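Local atomic coordinates of protein 1A (Cricket paralysis virus, PDB entry 6C3R), a protein that suppresses insect antiviral RNA interference by binding and inactivating host AGO2 and by recruiting a cellular ubiquitin ligase complex that promotes AGO2 degradation. Residues C43-M46 / D50-C53; K57-L62 / Q89-E94; L83-V88 / A134-R139; D22-T27 / S127-C132; Y75-W80 / M114-W119. All blocks are in the same frame, centred on the assembly; numbering follows the deposited sequence.

Contact 1 of 5, residues C43-M46 / D50-C53; sequences CYCM and DCGC
Two disulfides tie strand 42-45 to the first residue of helix 53-70 and to the loop just ahead of it, closing the short turn between them twice over. Cys43 SG joins Cys53 SG at 2.0 Å, and two residues further along the strand Cys45 SG joins Cys51 SG at the same 2.0 Å. The pairing is therefore antiparallel in sense: the outer bridge, Cys43 to Cys53, encloses the inner one, Cys45 to Cys51. The C-S-S-C torsions are -64° and -73°, so both bridges have left-handed twist. In Cys43 the sulfur lies anti to the backbone N (chi1 -156°), which carries it across to Cys53. The two bridges lie side by side, since Cys45 SG also packs against Cys53 SG at 3.9 Å. On the far segment Gly52 adopts a positive phi, allowed to glycine, at the N-cap of the helix, and its N gives a weak hydrogen bond to Asp50 OD1. Cys43, Tyr44 and Cys45 continue outward in an antiparallel ladder with a strand of the second subunit. Cys43 SG of that subunit also lies close, but a further disulfide there is doubtful, because one sulfur cannot hold two. No hydrogen bond spans the two segments, so the covalent sulfur links carry the connection, and its persistence in the reducing host cytoplasm would probably depend on the local redox state.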
# COMPACT_ATOMS: atom_id res chain seq x y z
N CYS A 43 -4.80 -1.16 -15.28
CA CYS A 43 -5.18 -2.01 -14.15
C CYS A 43 -6.68 -2.24 -14.00
O CYS A 43 -7.45 -1.30 -13.81
CB CYS A 43 -4.55 -1.45 -12.86
SG CYS A 43 -4.28 -2.60 -11.47
N TYR A 44 -7.09 -3.51 -14.09
CA TYR A 44 -8.48 -3.93 -13.93
C TYR A 44 -8.53 -5.04 -12.91
O TYR A 44 -7.83 -6.04 -13.06
CB TYR A 44 -9.06 -4.47 -15.25
CG TYR A 44 -8.77 -3.65 -16.48
CD1 TYR A 44 -9.65 -2.65 -16.89
CD2 TYR A 44 -7.61 -3.87 -17.24
CE1 TYR A 44 -9.39 -1.88 -18.02
CE2 TYR A 44 -7.34 -3.11 -18.37
CZ TYR A 44 -8.23 -2.11 -18.75
OH TYR A 44 -7.98 -1.35 -19.87
N CYS A 45 -9.33 -4.87 -11.86
CA CYS A 45 -9.83 -6.01 -11.11
C CYS A 45 -11.09 -6.48 -11.83
O CYS A 45 -11.92 -5.64 -12.19
CB CYS A 45 -10.21 -5.64 -9.67
SG CYS A 45 -9.30 -4.28 -8.90
N MET A 46 -11.24 -7.79 -12.05
CA MET A 46 -12.52 -8.32 -12.58
C MET A 46 -13.46 -8.73 -11.44
O MET A 46 -13.06 -8.84 -10.28
CB MET A 46 -12.31 -9.48 -13.57
CG MET A 46 -11.30 -9.23 -14.69
SD MET A 46 -9.64 -9.91 -14.42
CE MET A 46 -9.94 -11.68 -14.55
N ASP A 50 -12.30 -4.74 -4.85
CA ASP A 50 -11.17 -3.83 -4.68
C ASP A 50 -9.91 -4.65 -4.49
O ASP A 50 -9.60 -5.13 -3.40
CB ASP A 50 -11.35 -2.83 -3.52
CG ASP A 50 -10.37 -1.63 -3.61
OD1 ASP A 50 -9.55 -1.53 -4.56
OD2 ASP A 50 -10.44 -0.76 -2.71
N CYS A 51 -9.21 -4.82 -5.60
CA CYS A 51 -7.95 -5.53 -5.62
C CYS A 51 -6.79 -4.59 -5.28
O CYS A 51 -5.75 -5.04 -4.78
CB CYS A 51 -7.79 -6.20 -6.99
SG CYS A 51 -7.51 -5.11 -8.40
N GLY A 52 -6.98 -3.29 -5.50
CA GLY A 52 -5.93 -2.29 -5.25
C GLY A 52 -5.51 -1.47 -6.45
O GLY A 52 -4.59 -0.67 -6.34
N CYS A 53 -6.18 -1.65 -7.59
CA CYS A 53 -5.93 -0.83 -8.77
C CYS A 53 -6.31 0.62 -8.53
O CYS A 53 -5.67 1.51 -9.09
CB CYS A 53 -6.69 -1.35 -9.99
SG CYS A 53 -6.11 -2.92 -10.66

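Contact 2 of 5, residues K57-L62 / Q89-E94; sequences KREEEL and QNYCPE
Asn90, in the last turn of helix 77-90, sets its amide against helix 53-70: Asn90 ND2 lies 3.5 Å from Arg58 CG and 3.7 Å from Glu59 N. With CG anti to the backbone N (chi1 -152°), the amide reaches across to the helix, and ND2 also gives a weak hydrogen bond to Arg55 O. The chain of Arg58 bends at chi2 (68°), so ND2 meets its CB and CG while the guanidinium is carried past. Beside this, the extended Glu59 side chain brings its carboxylate to the edge of the Tyr91 ring, with OE2 3.6 Å from Tyr91 CD1 and the two planes 49° apart. The stronger partner of Glu59 is Arg55, which forms a salt bridge with Glu59 OE1. The outer side is looser: there Arg58 NH1 reaches OE2 of exposed Glu61 at 3.2 Å, in the guanidinium plane, a bridge that stays within one helix. Past Tyr91, Cys92 forms a disulfide with Cys92 of the second subunit, just before the AGO2-inhibiting region begins. With no hydrogen bond between the segments, the join rests on van der Waals touch and an aryl edge near a carboxylate, which is probably mildly favourable.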
# COMPACT_ATOMS: atom_id res chain seq x y z
N LYS A 57 -4.36 4.00 -9.26
CA LYS A 57 -4.89 5.05 -10.13
C LYS A 57 -4.94 6.43 -9.46
O LYS A 57 -4.54 7.43 -10.05
CB LYS A 57 -6.26 4.65 -10.66
CG LYS A 57 -6.20 3.51 -11.67
CD LYS A 57 -5.75 4.03 -13.03
CE LYS A 57 -4.83 3.05 -13.76
NZ LYS A 57 -4.17 3.72 -14.92
N ARG A 58 -5.39 6.44 -8.22
CA ARG A 58 -5.29 7.60 -7.34
C ARG A 58 -3.86 8.18 -7.22
O ARG A 58 -3.69 9.40 -7.27
CB ARG A 58 -5.85 7.25 -5.97
CG ARG A 58 -5.76 8.34 -4.92
CD ARG A 58 -6.67 9.52 -5.24
NE ARG A 58 -6.92 10.29 -4.02
CZ ARG A 58 -7.33 11.56 -3.97
NH1 ARG A 58 -7.58 12.26 -5.07
NH2 ARG A 58 -7.50 12.13 -2.78
N GLU A 59 -2.86 7.32 -7.05
CA GLU A 59 -1.46 7.75 -6.96
C GLU A 59 -1.00 8.48 -8.24
O GLU A 59 -0.41 9.55 -8.19
CB GLU A 59 -0.54 6.56 -6.60
CG GLU A 59 0.90 6.98 -6.23
CD GLU A 59 1.74 5.91 -5.49
OE1 GLU A 59 1.27 5.31 -4.50
OE2 GLU A 59 2.91 5.68 -5.87
N GLU A 60 -1.33 7.90 -9.40
CA GLU A 60 -1.00 8.50 -10.72
C GLU A 60 -1.68 9.86 -10.93
O GLU A 60 -1.10 10.77 -11.48
CB GLU A 60 -1.43 7.56 -11.85
CG GLU A 60 -0.73 6.21 -11.87
CD GLU A 60 -1.42 5.16 -12.76
OE1 GLU A 60 -2.32 5.52 -13.58
OE2 GLU A 60 -1.03 3.96 -12.64
N GLU A 61 -2.95 9.94 -10.52
CA GLU A 61 -3.77 11.15 -10.63
C GLU A 61 -3.14 12.31 -9.84
O GLU A 61 -3.00 13.44 -10.35
CB GLU A 61 -5.18 10.83 -10.13
CG GLU A 61 -6.19 11.95 -10.32
CD GLU A 61 -7.43 11.82 -9.44
OE1 GLU A 61 -8.56 11.95 -9.96
OE2 GLU A 61 -7.29 11.61 -8.21
N LEU A 62 -2.72 11.99 -8.62
CA LEU A 62 -2.10 12.94 -7.72
C LEU A 62 -0.69 13.37 -8.15
O LEU A 62 -0.35 14.55 -8.05
CB LEU A 62 -2.06 12.36 -6.30
CG LEU A 62 -3.39 12.24 -5.56
CD1 LEU A 62 -3.23 11.49 -4.26
CD2 LEU A 62 -3.97 13.61 -5.30
N GLN A 89 -0.26 10.13 2.03
CA GLN A 89 -1.25 9.23 2.66
C GLN A 89 -1.51 7.97 1.81
O GLN A 89 -1.52 6.86 2.33
CB GLN A 89 -2.59 9.94 2.89
CG GLN A 89 -2.60 10.84 4.11
CD GLN A 89 -3.99 11.39 4.46
OE1 GLN A 89 -4.15 12.08 5.48
NE2 GLN A 89 -5.00 11.09 3.62
N ASN A 90 -1.71 8.16 0.52
CA ASN A 90 -2.00 7.05 -0.36
C ASN A 90 -0.77 6.16 -0.68
O ASN A 90 -0.93 5.01 -1.08
CB ASN A 90 -2.65 7.56 -1.65
CG ASN A 90 -3.56 6.53 -2.30
OD1 ASN A 90 -4.52 6.04 -1.68
ND2 ASN A 90 -3.29 6.21 -3.55
N TYR A 91 0.44 6.68 -0.51
CA TYR A 91 1.62 5.86 -0.78
C TYR A 91 1.75 4.74 0.27
O TYR A 91 1.35 4.87 1.42
CB TYR A 91 2.90 6.70 -0.90
CG TYR A 91 4.13 5.89 -1.28
CD1 TYR A 91 4.34 5.45 -2.58
CD2 TYR A 91 5.05 5.53 -0.32
CE1 TYR A 91 5.46 4.69 -2.92
CE2 TYR A 91 6.17 4.79 -0.63
CZ TYR A 91 6.38 4.36 -1.93
OH TYR A 91 7.52 3.60 -2.21
N CYS A 92 2.30 3.62 -0.16
CA CYS A 92 2.38 2.42 0.63
C CYS A 92 3.71 1.77 0.23
O CYS A 92 3.79 1.15 -0.82
CB CYS A 92 1.17 1.56 0.26
SG CYS A 92 1.24 -0.18 0.68
N PRO A 93 4.77 1.96 1.04
CA PRO A 93 6.16 1.68 0.60
C PRO A 93 6.44 0.23 0.18
O PRO A 93 6.34 -0.66 1.03
CB PRO A 93 7.00 2.06 1.83
CG PRO A 93 6.06 2.00 2.98
CD PRO A 93 4.73 2.42 2.44
N GLU A 94 6.75 -0.00 -1.11
CA GLU A 94 6.99 -1.37 -1.66
C GLU A 94 8.24 -1.97 -1.04
O GLU A 94 9.32 -2.00 -1.65
CB GLU A 94 7.02 -1.43 -3.20
CG GLU A 94 7.06 -2.86 -3.74
CD GLU A 94 6.67 -2.99 -5.21
OE1 GLU A 94 5.55 -2.57 -5.59
OE2 GLU A 94 7.47 -3.55 -5.99

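Contact 3 of 5, residues L83-V88 / A134-R139; sequences LVWKFV and AFLRKR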
# COMPACT_ATOMS: atom_id res chain seq x y z
N LEU A 83 -2.14 18.37 -1.60
CA LEU A 83 -2.06 17.31 -2.62
C LEU A 83 -0.89 16.38 -2.33
O LEU A 83 -1.02 15.18 -2.39
CB LEU A 83 -1.88 17.89 -4.03
CG LEU A 83 -3.02 18.65 -4.71
CD1 LEU A 83 -2.51 19.40 -5.93
CD2 LEU A 83 -4.13 17.69 -5.10
N VAL A 84 0.25 16.94 -2.00
CA VAL A 84 1.38 16.11 -1.61
C VAL A 84 1.01 15.23 -0.42
O VAL A 84 1.37 14.07 -0.37
CB VAL A 84 2.64 16.97 -1.31
CG1 VAL A 84 3.77 16.09 -0.84
CG2 VAL A 84 3.06 17.72 -2.56
N TRP A 85 0.31 15.80 0.54
CA TRP A 85 -0.11 15.08 1.73
C TRP A 85 -1.04 13.90 1.40
O TRP A 85 -0.89 12.82 1.94
CB TRP A 85 -0.77 16.05 2.73
CG TRP A 85 -1.39 15.35 3.89
CD1 TRP A 85 -2.72 15.35 4.25
CD2 TRP A 85 -0.73 14.50 4.83
NE1 TRP A 85 -2.91 14.56 5.34
CE2 TRP A 85 -1.70 14.03 5.73
CE3 TRP A 85 0.61 14.09 5.01
CZ2 TRP A 85 -1.39 13.17 6.80
CZ3 TRP A 85 0.93 13.24 6.05
CH2 TRP A 85 -0.07 12.79 6.94
N LYS A 86 -1.98 14.12 0.49
CA LYS A 86 -2.82 13.04 -0.03
C LYS A 86 -2.05 11.94 -0.77
O LYS A 86 -2.42 10.78 -0.68
CB LYS A 86 -3.87 13.58 -0.96
CG LYS A 86 -5.00 14.27 -0.25
CD LYS A 86 -5.72 15.16 -1.24
CE LYS A 86 -7.03 15.67 -0.70
NZ LYS A 86 -7.42 16.85 -1.52
N PHE A 87 -1.04 12.33 -1.54
CA PHE A 87 -0.13 11.38 -2.17
C PHE A 87 0.57 10.57 -1.09
O PHE A 87 0.52 9.36 -1.12
CB PHE A 87 0.90 12.10 -3.05
CG PHE A 87 1.81 11.17 -3.78
CD1 PHE A 87 2.99 10.73 -3.20
CD2 PHE A 87 1.48 10.71 -5.05
CE1 PHE A 87 3.85 9.85 -3.86
CE2 PHE A 87 2.33 9.85 -5.73
CZ PHE A 87 3.51 9.40 -5.12
N VAL A 88 1.22 11.26 -0.17
CA VAL A 88 1.91 10.64 0.97
C VAL A 88 0.97 9.70 1.74
O VAL A 88 1.35 8.59 2.05
CB VAL A 88 2.52 11.73 1.88
CG1 VAL A 88 2.81 11.22 3.28
CG2 VAL A 88 3.81 12.27 1.27
N ALA A 134 2.92 17.39 10.07
CA ALA A 134 3.07 18.77 10.54
C ALA A 134 3.64 19.66 9.44
O ALA A 134 3.15 20.78 9.20
CB ALA A 134 3.95 18.81 11.77
N PHE A 135 4.66 19.15 8.78
CA PHE A 135 5.30 19.81 7.64
C PHE A 135 4.33 20.14 6.51
O PHE A 135 4.39 21.25 5.97
CB PHE A 135 6.43 18.95 7.09
CG PHE A 135 7.23 19.61 6.00
CD1 PHE A 135 7.92 20.79 6.25
CD2 PHE A 135 7.31 19.04 4.74
CE1 PHE A 135 8.66 21.40 5.26
CE2 PHE A 135 8.05 19.64 3.74
CZ PHE A 135 8.73 20.82 4.00
N LEU A 136 3.48 19.20 6.15
CA LEU A 136 2.49 19.42 5.08
C LEU A 136 1.12 20.01 5.49
O LEU A 136 0.26 20.19 4.62
CB LEU A 136 2.28 18.12 4.28
CG LEU A 136 3.52 17.48 3.65
CD1 LEU A 136 3.13 16.15 3.01
CD2 LEU A 136 4.20 18.40 2.63
N ARG A 137 0.91 20.32 6.77
CA ARG A 137 -0.38 20.89 7.20
C ARG A 137 -0.65 22.24 6.55
O ARG A 137 0.24 23.09 6.46
CB ARG A 137 -0.47 21.05 8.72
CG ARG A 137 -1.82 21.62 9.15
CD ARG A 137 -2.22 21.25 10.57
NE ARG A 137 -2.83 19.92 10.69
CZ ARG A 137 -2.24 18.82 11.16
NH1 ARG A 137 -0.97 18.82 11.59
NH2 ARG A 137 -2.94 17.68 11.21
N LYS A 138 -1.89 22.42 6.11
CA LYS A 138 -2.29 23.62 5.40
C LYS A 138 -2.40 24.83 6.31
O LYS A 138 -3.48 25.17 6.80
CB LYS A 138 -3.63 23.41 4.69
CG LYS A 138 -3.61 22.35 3.61
CD LYS A 138 -4.73 22.57 2.60
CE LYS A 138 -6.11 22.50 3.24
NZ LYS A 138 -7.17 22.81 2.25
N ARG A 139 -1.26 25.50 6.52
CA ARG A 139 -1.24 26.82 7.16
C ARG A 139 -2.01 27.84 6.31
O ARG A 139 -2.30 27.59 5.15
CB ARG A 139 0.21 27.27 7.34
CG ARG A 139 0.96 26.44 8.38
CD ARG A 139 2.46 26.39 8.14
NE ARG A 139 3.13 25.49 9.09
CZ ARG A 139 3.22 24.16 8.99
NH1 ARG A 139 2.69 23.49 7.96
NH2 ARG A 139 3.87 23.47 9.94
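Leu136 presents its CD1 methyl to three residues of helix 77-90. CD1 meets the backbone of Trp85 at CA, 3.6 Å away, and lies at the rim of the indole, 3.8 Å from Trp85 CE3. On one flank it touches Val84 CG1 at 3.9 Å, and Val88 CG2 is a more distant neighbour at 4.3 Å. The second methyl, CD2, reaches only Val84, and Leu136 CB adds a contact of 4.0 Å to Trp85 CB. Because CG of Leu136 stands anti to its carbonyl carbon (chi1 -57°), the branch is thrown forward onto the helix, and it crosses Val84 at about a right angle. Val84, Trp85 and Val88 are one residue and one turn apart, so the leucine seats on a single face of helix 77-90. This is apolar docking of the last turn of helix 129-136, without a hydrogen bond between the segments. Further out, Trp85 also rests against Cys132 and Arg133, the latter a residue involved in blocking host stress-granule formation, while Leu136 is backed by Trp119 of helix 117-123. Beyond the helix the chain bends through an inverse gamma turn centred on Lys138, whose NZ forms a salt bridge with Glu79. Arg139, although poorly ordered, folds back over this turn: its NH1 and NH2 both donate to Ala134 O, at 3.0 and 2.9 Å, with the oxygen lying near the guanidinium plane.

Contact 4 of 5, residues D22-T27 / S127-C132; sequences DGFFCT and SSNDEC
The ring of Phe24 lies against the approach to helix 129-136, carried out there by a CG anti to the backbone N (chi1 -166°). Ser127 comes first: its carbonyl carbon sits over one face of the ring near the rim, and Ser127 O is 3.5 Å from Phe24 CE1. Its N donates to Glu131 OE1 at 2.8 Å, arriving from above the carboxylate plane, and its hydroxyl is taken up by Leu125 O. Next, Ser128 places its backbone N above the centre of the same face, and its carbonyl carbon lies 3.3 Å from Phe24 CE2. Ser128 is the N-cap: its OG accepts from Glu131 N at 2.9 Å, with an angle of 168° at the hydrogen. The Glu131 carboxylate accepts from Ser127 N, one residue before the N-cap, rather than from Ser128 N, so this is not a capping box. Phe24 belongs to the turn that leads into strand 26-30, which pairs in parallel with strand 104-108, and the contact joins this edge of the sheet to the last helix. At Asn129, OD1 lies in the ring plane at its edge, 3.5 Å from Phe24 CE2. Cys132 packs on Val88 of helix 77-90 and on Val126. The other face of Phe24 is covered by its neighbour, with Phe25 CD2 over the ring centre. Behind them Gly23 N bonds Cys26 O at 2.8 Å.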
# COMPACT_ATOMS: atom_id res chain seq x y z
N ASP A 22 15.81 13.16 -2.16
CA ASP A 22 15.20 12.07 -1.40
C ASP A 22 14.77 12.60 -0.04
O ASP A 22 15.55 13.26 0.64
CB ASP A 22 16.18 10.90 -1.22
CG ASP A 22 16.67 10.32 -2.54
OD1 ASP A 22 16.12 10.66 -3.61
OD2 ASP A 22 17.62 9.51 -2.50
N GLY A 23 13.51 12.33 0.32
CA GLY A 23 12.99 12.57 1.66
C GLY A 23 12.49 11.27 2.27
O GLY A 23 13.05 10.21 2.02
N PHE A 24 11.43 11.36 3.05
CA PHE A 24 10.90 10.24 3.82
C PHE A 24 9.98 9.33 2.99
O PHE A 24 8.80 9.64 2.78
CB PHE A 24 10.14 10.80 5.04
CG PHE A 24 9.83 9.76 6.08
CD1 PHE A 24 10.83 8.94 6.60
CD2 PHE A 24 8.53 9.62 6.56
CE1 PHE A 24 10.55 7.98 7.56
CE2 PHE A 24 8.23 8.65 7.52
CZ PHE A 24 9.24 7.84 8.02
N PHE A 25 10.53 8.20 2.53
CA PHE A 25 9.85 7.24 1.62
C PHE A 25 9.25 7.91 0.39
O PHE A 25 8.27 7.43 -0.18
CB PHE A 25 8.79 6.42 2.36
CG PHE A 25 9.35 5.61 3.48
CD1 PHE A 25 10.28 4.61 3.23
CD2 PHE A 25 8.98 5.87 4.80
CE1 PHE A 25 10.83 3.87 4.27
CE2 PHE A 25 9.52 5.13 5.84
CZ PHE A 25 10.45 4.14 5.58
N CYS A 26 9.89 9.00 -0.04
CA CYS A 26 9.45 9.76 -1.19
C CYS A 26 10.56 10.69 -1.64
O CYS A 26 11.20 11.34 -0.80
CB CYS A 26 8.19 10.56 -0.85
SG CYS A 26 7.36 11.22 -2.31
N THR A 27 10.76 10.75 -2.95
CA THR A 27 11.72 11.66 -3.55
C THR A 27 11.06 12.51 -4.67
O THR A 27 10.10 12.07 -5.31
CB THR A 27 12.96 10.89 -4.08
OG1 THR A 27 13.95 11.81 -4.53
CG2 THR A 27 12.62 9.94 -5.22
N SER A 127 11.68 12.89 9.01
CA SER A 127 12.11 11.60 9.61
C SER A 127 10.97 10.71 10.14
O SER A 127 11.25 9.61 10.63
CB SER A 127 13.07 11.88 10.78
OG SER A 127 14.09 12.77 10.39
N SER A 128 9.73 11.16 10.06
CA SER A 128 8.60 10.39 10.56
C SER A 128 7.30 10.76 9.87
O SER A 128 7.22 11.78 9.18
CB SER A 128 8.46 10.61 12.07
OG SER A 128 7.92 11.88 12.37
N ASN A 129 6.28 9.93 10.05
CA ASN A 129 4.90 10.28 9.68
C ASN A 129 4.42 11.54 10.39
O ASN A 129 3.82 12.43 9.79
CB ASN A 129 3.93 9.13 10.01
CG ASN A 129 4.22 7.85 9.24
OD1 ASN A 129 4.93 7.87 8.23
ND2 ASN A 129 3.67 6.72 9.71
N ASP A 130 4.72 11.62 11.68
CA ASP A 130 4.22 12.70 12.52
C ASP A 130 4.81 14.04 12.14
O ASP A 130 4.10 15.05 12.09
CB ASP A 130 4.49 12.37 13.98
CG ASP A 130 3.84 11.08 14.40
OD1 ASP A 130 2.62 11.12 14.64
OD2 ASP A 130 4.53 10.03 14.46
N GLU A 131 6.12 14.04 11.84
CA GLU A 131 6.78 15.24 11.31
C GLU A 131 6.25 15.64 9.94
O GLU A 131 6.01 16.82 9.68
CB GLU A 131 8.29 15.02 11.20
CG GLU A 131 9.06 16.30 10.84
CD GLU A 131 10.52 16.06 10.56
OE1 GLU A 131 11.00 14.93 10.80
OE2 GLU A 131 11.18 17.00 10.08
N CYS A 132 6.12 14.65 9.07
CA CYS A 132 5.52 14.82 7.75
C CYS A 132 4.14 15.45 7.76
O CYS A 132 3.86 16.34 6.97
CB CYS A 132 5.43 13.46 7.06
SG CYS A 132 4.88 13.64 5.37

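Contact 5 of 5, residues Y75-W80 / M114-W119; sequences YNFEEW and MDHLDW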
# COMPACT_ATOMS: atom_id res chain seq x y z
N TYR A 75 0.08 29.14 -8.12
CA TYR A 75 -0.86 28.21 -7.54
C TYR A 75 -0.77 28.33 -6.04
O TYR A 75 0.27 28.60 -5.49
CB TYR A 75 -0.58 26.77 -7.95
CG TYR A 75 -1.70 25.83 -7.60
CD1 TYR A 75 -2.80 25.69 -8.43
CD2 TYR A 75 -1.67 25.10 -6.43
CE1 TYR A 75 -3.85 24.84 -8.10
CE2 TYR A 75 -2.71 24.24 -6.09
CZ TYR A 75 -3.79 24.12 -6.93
OH TYR A 75 -4.82 23.27 -6.60
N ASN A 76 -1.90 28.12 -5.38
CA ASN A 76 -1.97 28.17 -3.95
C ASN A 76 -1.04 27.13 -3.31
O ASN A 76 -1.31 25.92 -3.37
CB ASN A 76 -3.42 27.95 -3.53
CG ASN A 76 -3.65 28.21 -2.07
OD1 ASN A 76 -2.90 27.75 -1.20
ND2 ASN A 76 -4.70 28.95 -1.79
N PHE A 77 0.03 27.61 -2.68
CA PHE A 77 1.09 26.71 -2.18
C PHE A 77 0.67 25.75 -1.06
O PHE A 77 1.28 24.69 -0.89
CB PHE A 77 2.33 27.50 -1.75
CG PHE A 77 3.51 26.63 -1.40
CD1 PHE A 77 4.19 25.91 -2.39
CD2 PHE A 77 3.96 26.53 -0.09
CE1 PHE A 77 5.29 25.11 -2.07
CE2 PHE A 77 5.05 25.73 0.22
CZ PHE A 77 5.72 25.02 -0.76
N GLU A 78 -0.37 26.11 -0.32
CA GLU A 78 -0.87 25.29 0.78
C GLU A 78 -1.78 24.21 0.24
O GLU A 78 -1.83 23.07 0.72
CB GLU A 78 -1.62 26.16 1.79
CG GLU A 78 -0.81 27.34 2.32
CD GLU A 78 0.41 26.90 3.12
OE1 GLU A 78 1.45 27.57 2.99
OE2 GLU A 78 0.32 25.89 3.85
N GLU A 79 -2.53 24.57 -0.78
CA GLU A 79 -3.32 23.60 -1.51
C GLU A 79 -2.45 22.63 -2.28
O GLU A 79 -2.79 21.48 -2.40
CB GLU A 79 -4.28 24.31 -2.44
CG GLU A 79 -5.34 25.09 -1.67
CD GLU A 79 -6.24 24.18 -0.87
OE1 GLU A 79 -6.53 24.50 0.30
OE2 GLU A 79 -6.67 23.15 -1.41
N TRP A 80 -1.33 23.11 -2.80
CA TRP A 80 -0.35 22.23 -3.39
C TRP A 80 0.16 21.24 -2.35
O TRP A 80 0.24 20.04 -2.64
CB TRP A 80 0.81 23.02 -3.96
CG TRP A 80 1.85 22.13 -4.61
CD1 TRP A 80 1.81 21.60 -5.86
CD2 TRP A 80 3.07 21.67 -4.03
NE1 TRP A 80 2.92 20.85 -6.10
CE2 TRP A 80 3.72 20.88 -4.98
CE3 TRP A 80 3.66 21.84 -2.79
CZ2 TRP A 80 4.95 20.27 -4.73
CZ3 TRP A 80 4.89 21.23 -2.54
CH2 TRP A 80 5.52 20.46 -3.51
N MET A 114 12.75 26.11 -7.77
CA MET A 114 13.60 27.25 -7.48
C MET A 114 12.90 28.43 -6.85
O MET A 114 13.56 29.28 -6.29
CB MET A 114 14.34 27.66 -8.74
CG MET A 114 15.27 26.55 -9.21
SD MET A 114 16.41 27.05 -10.50
CE MET A 114 15.28 27.60 -11.79
N ASP A 115 11.57 28.49 -6.90
CA ASP A 115 10.83 29.39 -5.99
C ASP A 115 10.70 28.85 -4.56
O ASP A 115 10.21 29.57 -3.70
CB ASP A 115 9.45 29.75 -6.55
CG ASP A 115 9.54 30.58 -7.82
OD1 ASP A 115 10.58 31.21 -8.05
OD2 ASP A 115 8.57 30.62 -8.61
N HIS A 116 11.12 27.61 -4.30
CA HIS A 116 10.88 26.95 -3.01
C HIS A 116 12.07 26.12 -2.52
O HIS A 116 11.90 25.08 -1.89
CB HIS A 116 9.61 26.08 -3.08
CG HIS A 116 8.37 26.84 -3.43
ND1 HIS A 116 7.90 26.95 -4.72
CD2 HIS A 116 7.50 27.53 -2.66
CE1 HIS A 116 6.79 27.67 -4.73
NE2 HIS A 116 6.53 28.02 -3.48
N LEU A 117 13.28 26.63 -2.73
CA LEU A 117 14.51 25.93 -2.35
C LEU A 117 14.58 25.54 -0.87
O LEU A 117 14.88 24.41 -0.52
CB LEU A 117 15.73 26.78 -2.72
CG LEU A 117 15.93 27.01 -4.22
CD1 LEU A 117 16.92 28.14 -4.42
CD2 LEU A 117 16.41 25.76 -4.93
N ASP A 118 14.29 26.50 -0.00
CA ASP A 118 14.30 26.23 1.43
C ASP A 118 13.34 25.10 1.76
O ASP A 118 13.71 24.18 2.48
CB ASP A 118 13.94 27.48 2.23
CG ASP A 118 15.04 28.54 2.19
OD1 ASP A 118 16.23 28.17 2.08
OD2 ASP A 118 14.72 29.75 2.28
N TRP A 119 12.14 25.16 1.19
CA TRP A 119 11.13 24.13 1.43
C TRP A 119 11.61 22.73 1.02
O TRP A 119 11.44 21.79 1.77
CB TRP A 119 9.81 24.48 0.74
CG TRP A 119 8.68 23.60 1.13
CD1 TRP A 119 7.76 23.83 2.10
CD2 TRP A 119 8.34 22.33 0.55
NE1 TRP A 119 6.88 22.79 2.17
CE2 TRP A 119 7.21 21.85 1.24
CE3 TRP A 119 8.91 21.54 -0.47
CZ2 TRP A 119 6.62 20.63 0.94
CZ3 TRP A 119 8.33 20.33 -0.77
CH2 TRP A 119 7.20 19.88 -0.07
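Phe77 lies flat on His116 in an offset stack, the planes only 5° apart. The centroids are separated by 4.2 Å. The closest approach puts His116 NE2 3.3 Å from Phe77 CD1. At its edge, the same phenyl ring meets Trp119, with Phe77 CZ 3.7 Å from Trp119 CD1 over a face of the indole. The planes there stand at 85°, a T-shaped pair with centroids 5.0 Å apart. Trp80 comes to the same face of Trp119, also edge first, and its CZ3 is 3.6 Å from Trp119 CH2, again edge-to-face. Phe77 covers the five-membered part of Trp119 and Trp80 the six-membered part, so one indole face receives two edges. Phe77 carries CG anti to the backbone N (chi1 -172°), while His116 CG is anti to its carbonyl carbon; the two side chains come from opposite directions and overlap. Outside the pair, His116 ND1 is hydrogen-bonded to Phe112 O, which fixes the turn of the imidazole, and Trp80 NE1 bonds Ile66 O in helix 53-70. Phe135 stacks with Trp119. Each segment holds the start of a helix: Asn76 caps the first, its OD1 accepting from Glu78 N and Glu79 N, and His116 is the N-cap residue of the second. The four rings form an aromatic cluster joining the beginnings of helices 77-90 and 117-123.

Overall arrangement
Contacts 2, 3 and 5 all use helix 77-90, from its end to its beginning, and contact 3 links them: its centre is 14 Å from contact 2 and 12 Å from contact 5. It touches contact 5 directly, contact 2 where Glu59 CG packs on Phe87 CE2, and contact 4 where Phe87 CE1 lies 4.1 Å from Cys26 SG. Contact 4 also reaches contact 2, with Tyr91 CE2 3.4 Å from Phe25 O. Contact 1 adjoins contact 2 in sequence, 14 Å between centres, and like it borders the second subunit, but its centre lies 34 Å from that of contact 5. Arg133 lies near contacts 3 and 4; the AGO2-inhibiting region starts within contact 2.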